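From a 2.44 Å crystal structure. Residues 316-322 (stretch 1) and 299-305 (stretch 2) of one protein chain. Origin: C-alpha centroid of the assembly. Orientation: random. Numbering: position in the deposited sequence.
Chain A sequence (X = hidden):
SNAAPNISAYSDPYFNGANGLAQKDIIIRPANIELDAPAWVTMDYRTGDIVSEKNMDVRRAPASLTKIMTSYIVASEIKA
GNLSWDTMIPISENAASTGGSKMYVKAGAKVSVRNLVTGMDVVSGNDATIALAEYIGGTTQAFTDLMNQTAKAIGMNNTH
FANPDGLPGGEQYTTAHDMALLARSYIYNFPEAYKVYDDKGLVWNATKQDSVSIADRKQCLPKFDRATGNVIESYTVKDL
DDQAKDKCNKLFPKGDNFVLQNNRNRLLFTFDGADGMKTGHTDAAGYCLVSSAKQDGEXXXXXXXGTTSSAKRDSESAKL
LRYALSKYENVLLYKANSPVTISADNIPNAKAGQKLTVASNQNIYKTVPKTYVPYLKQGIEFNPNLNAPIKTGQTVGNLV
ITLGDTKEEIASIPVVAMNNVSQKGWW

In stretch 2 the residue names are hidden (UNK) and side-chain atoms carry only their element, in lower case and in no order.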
# COMPACT_ATOMS: atom_id res chain seq x y z
N GLU A 316 -7.33 7.58 13.06
CA GLU A 316 -7.52 6.13 13.08
C GLU A 316 -6.54 5.41 12.16
O GLU A 316 -6.14 4.28 12.45
CB GLU A 316 -8.97 5.80 12.70
CG GLU A 316 -9.98 6.36 13.70
CD GLU A 316 -11.41 6.15 13.27
OE1 GLU A 316 -11.72 5.09 12.70
OE2 GLU A 316 -12.24 7.06 13.49
N SER A 317 -6.13 6.05 11.06
CA SER A 317 -5.11 5.44 10.21
C SER A 317 -3.76 5.39 10.92
O SER A 317 -3.05 4.38 10.84
CB SER A 317 -4.98 6.21 8.90
OG SER A 317 -6.14 6.05 8.10
N ALA A 318 -3.40 6.46 11.63
CA ALA A 318 -2.13 6.47 12.35
C ALA A 318 -2.12 5.40 13.44
O ALA A 318 -1.08 4.77 13.68
CB ALA A 318 -1.86 7.85 12.94
N LYS A 319 -3.26 5.19 14.10
CA LYS A 319 -3.34 4.15 15.11
C LYS A 319 -3.06 2.77 14.51
O LYS A 319 -2.35 1.96 15.10
CB LYS A 319 -4.72 4.17 15.78
CG LYS A 319 -5.02 2.95 16.62
CD LYS A 319 -5.24 3.30 18.08
CE LYS A 319 -6.71 3.48 18.40
NZ LYS A 319 -6.93 3.94 19.80
N LEU A 320 -3.62 2.49 13.32
CA LEU A 320 -3.39 1.20 12.68
C LEU A 320 -1.94 1.03 12.27
O LEU A 320 -1.33 -0.02 12.53
CB LEU A 320 -4.31 1.05 11.47
CG LEU A 320 -5.81 0.97 11.72
CD1 LEU A 320 -6.56 0.92 10.40
CD2 LEU A 320 -6.16 -0.24 12.57
N LEU A 321 -1.36 2.04 11.62
CA LEU A 321 0.03 1.94 11.18
C LEU A 321 0.99 1.81 12.36
O LEU A 321 1.93 1.01 12.31
CB LEU A 321 0.40 3.15 10.32
CG LEU A 321 -0.30 3.25 8.97
CD1 LEU A 321 0.03 4.57 8.30
CD2 LEU A 321 0.08 2.08 8.07
N ARG A 322 0.76 2.58 13.42
CA ARG A 322 1.61 2.48 14.61
C ARG A 322 1.46 1.12 15.27
O ARG A 322 2.45 0.54 15.74
CB ARG A 322 1.25 3.60 15.58
CG ARG A 322 2.12 3.66 16.82
CD ARG A 322 1.56 4.64 17.84
NE ARG A 322 0.74 5.68 17.21
CZ ARG A 322 -0.57 5.84 17.42
NH1 ARG A 322 -1.21 5.03 18.26
NH2 ARG A 322 -1.23 6.81 16.81
N UNK A 299 7.27 -2.27 5.81
CA UNK A 299 6.25 -1.39 5.27
C UNK A 299 4.87 -2.00 5.46
O UNK A 299 4.67 -3.19 5.18
c UNK A 299 6.48 -1.11 3.78
c UNK A 299 6.55 1.88 1.30
n UNK A 299 5.45 2.51 1.68
n UNK A 299 6.58 0.55 1.26
c UNK A 299 5.46 -0.31 1.61
n UNK A 299 7.63 2.57 0.97
c UNK A 299 5.29 -0.45 3.11
N UNK A 300 3.93 -1.19 5.91
CA UNK A 300 2.55 -1.61 6.06
C UNK A 300 1.64 -0.73 5.22
O UNK A 300 1.93 0.45 4.97
c UNK A 300 2.53 -2.75 8.33
c UNK A 300 3.66 -2.69 9.13
c UNK A 300 4.07 -3.79 9.86
c UNK A 300 1.82 -3.94 8.27
c UNK A 300 2.21 -5.04 9.00
c UNK A 300 3.34 -4.97 9.80
c UNK A 300 2.10 -1.56 7.53
N UNK A 301 0.54 -1.31 4.77
CA UNK A 301 -0.48 -0.61 4.00
C UNK A 301 -1.78 -0.63 4.81
O UNK A 301 -2.21 -1.69 5.27
c UNK A 301 0.59 -1.06 1.78
c UNK A 301 -1.90 -0.69 1.92
c UNK A 301 0.67 -1.98 0.58
c UNK A 301 -0.68 -1.25 2.62
N UNK A 302 -2.38 0.54 4.99
CA UNK A 302 -3.63 0.67 5.72
C UNK A 302 -4.65 1.38 4.85
O UNK A 302 -4.33 2.34 4.15
c UNK A 302 -3.44 1.45 7.02
o UNK A 302 -3.10 0.59 8.09
N UNK A 303 -5.88 0.87 4.88
CA UNK A 303 -7.03 1.50 4.25
C UNK A 303 -8.08 1.71 5.32
O UNK A 303 -8.42 0.77 6.05
c UNK A 303 -7.58 0.66 3.09
c UNK A 303 -6.50 0.39 2.06
c UNK A 303 -8.77 1.36 2.47
N UNK A 304 -8.58 2.94 5.43
CA UNK A 304 -9.67 3.28 6.34
C UNK A 304 -10.78 3.91 5.51
O UNK A 304 -10.51 4.82 4.71
c UNK A 304 -8.24 3.52 8.39
c UNK A 304 -9.21 4.23 7.46
c UNK A 304 -10.40 4.72 8.25
N UNK A 305 -12.01 3.44 5.70
CA UNK A 305 -13.14 3.87 4.89
C UNK A 305 -14.28 4.33 5.79
O UNK A 305 -14.60 3.68 6.79
c UNK A 305 -13.23 0.85 2.39
c UNK A 305 -13.64 2.75 3.98
c UNK A 305 -12.04 3.03 2.04
c UNK A 305 -12.61 2.06 3.07
O HOH W 1 -5.44 4.56 6.00

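Stretch 2 is a strand running at 150° to the helix of stretch 1, close to antiparallel, with the two axes 8.6 Å apart at their nearest. Each side chain can be identified from its atom count, elements and bonding, and its surroundings then read from the coordinates.

Position 299 carries seven side-chain atoms: three carbons in a chain, a nitrogen, then a carbon bonded to two further nitrogens. That terminal group is a guanidinium, so the residue is Arg299. Its side chain makes no contact with stretch 1 within 4.5 Å, and its NH1 and NH2 are hydrogen-bonded elsewhere in the structure.

Position 300 has one carbon followed by a ring of six carbons. No oxygen extends the ring, which excludes tyrosine and leaves Phe300. Its CA-to-CB bond points toward the helix but the ring leads away, so contact is made near the backbone: Leu321 CD2 lies 4.0 Å from Phe300 O and 4.2 Å from Phe300 CB.

At position 301 there are four carbons, forked at the first, with one arm two carbons long. This beta-branched pattern defines Ile301. Its CA-to-CB bond points away from the helix, and the side chain makes no contact with it, consistent with the alternation of a strand.

Position 302 shows one carbon and one oxygen, a short hydroxyl side chain whose CA-to-CB bond points toward the helix. The oxygen is 3.6 Å from Leu320 CB and 3.5 Å from Leu321 CD2. With no second carbon on the CB, threonine is ruled out and the residue is Ser302. These are packing contacts with carbon; Ser302 OG finds its hydrogen bonding elsewhere in the structure.

Position 303 holds three carbons, the first carrying the other two: Val303, with chi1 at 180° (t). Its CA-to-CB bond points away from the helix, and its side chain makes no contact there.

Position 304 has the same three-carbon fork, but its CA-to-CB bond points toward the helix. One methyl lies 3.3 Å from Ser317 OG and 3.7 Å from Leu320 CD1. The residue is Val304, and the methyl making both approaches is CG2.

Position 305 has four carbons forked at the second, the gamma-branched pattern of Leu305. Its side chain is out of reach of the helix and takes no part.

The contact therefore rests on alternate strand positions: the CA-to-CB bonds of Phe300, Ser302 and Val304 point toward the helix, though the ring of Phe300 leads away, and those of Ile301 and Val303 point away. The register follows this pattern, with the CA atoms of Ser317 and Val304 6.4 Å apart and those of Leu321 and Ser302 6.7 Å apart. Apolar packing joins Leu320 to Val304 and Leu321 to Phe300, and no direct hydrogen bond crosses. A water supplies a polar link instead, donating to Ser317 OG at 2.7 Å and, weakly, to the backbone Ser302 O at 3.1 Å. Together the stretches bury 320 Å², summed over both sides, in a modest interface of packing contacts bridged at one point by water.

Stretch 2, residues 299-305: RFISVVL
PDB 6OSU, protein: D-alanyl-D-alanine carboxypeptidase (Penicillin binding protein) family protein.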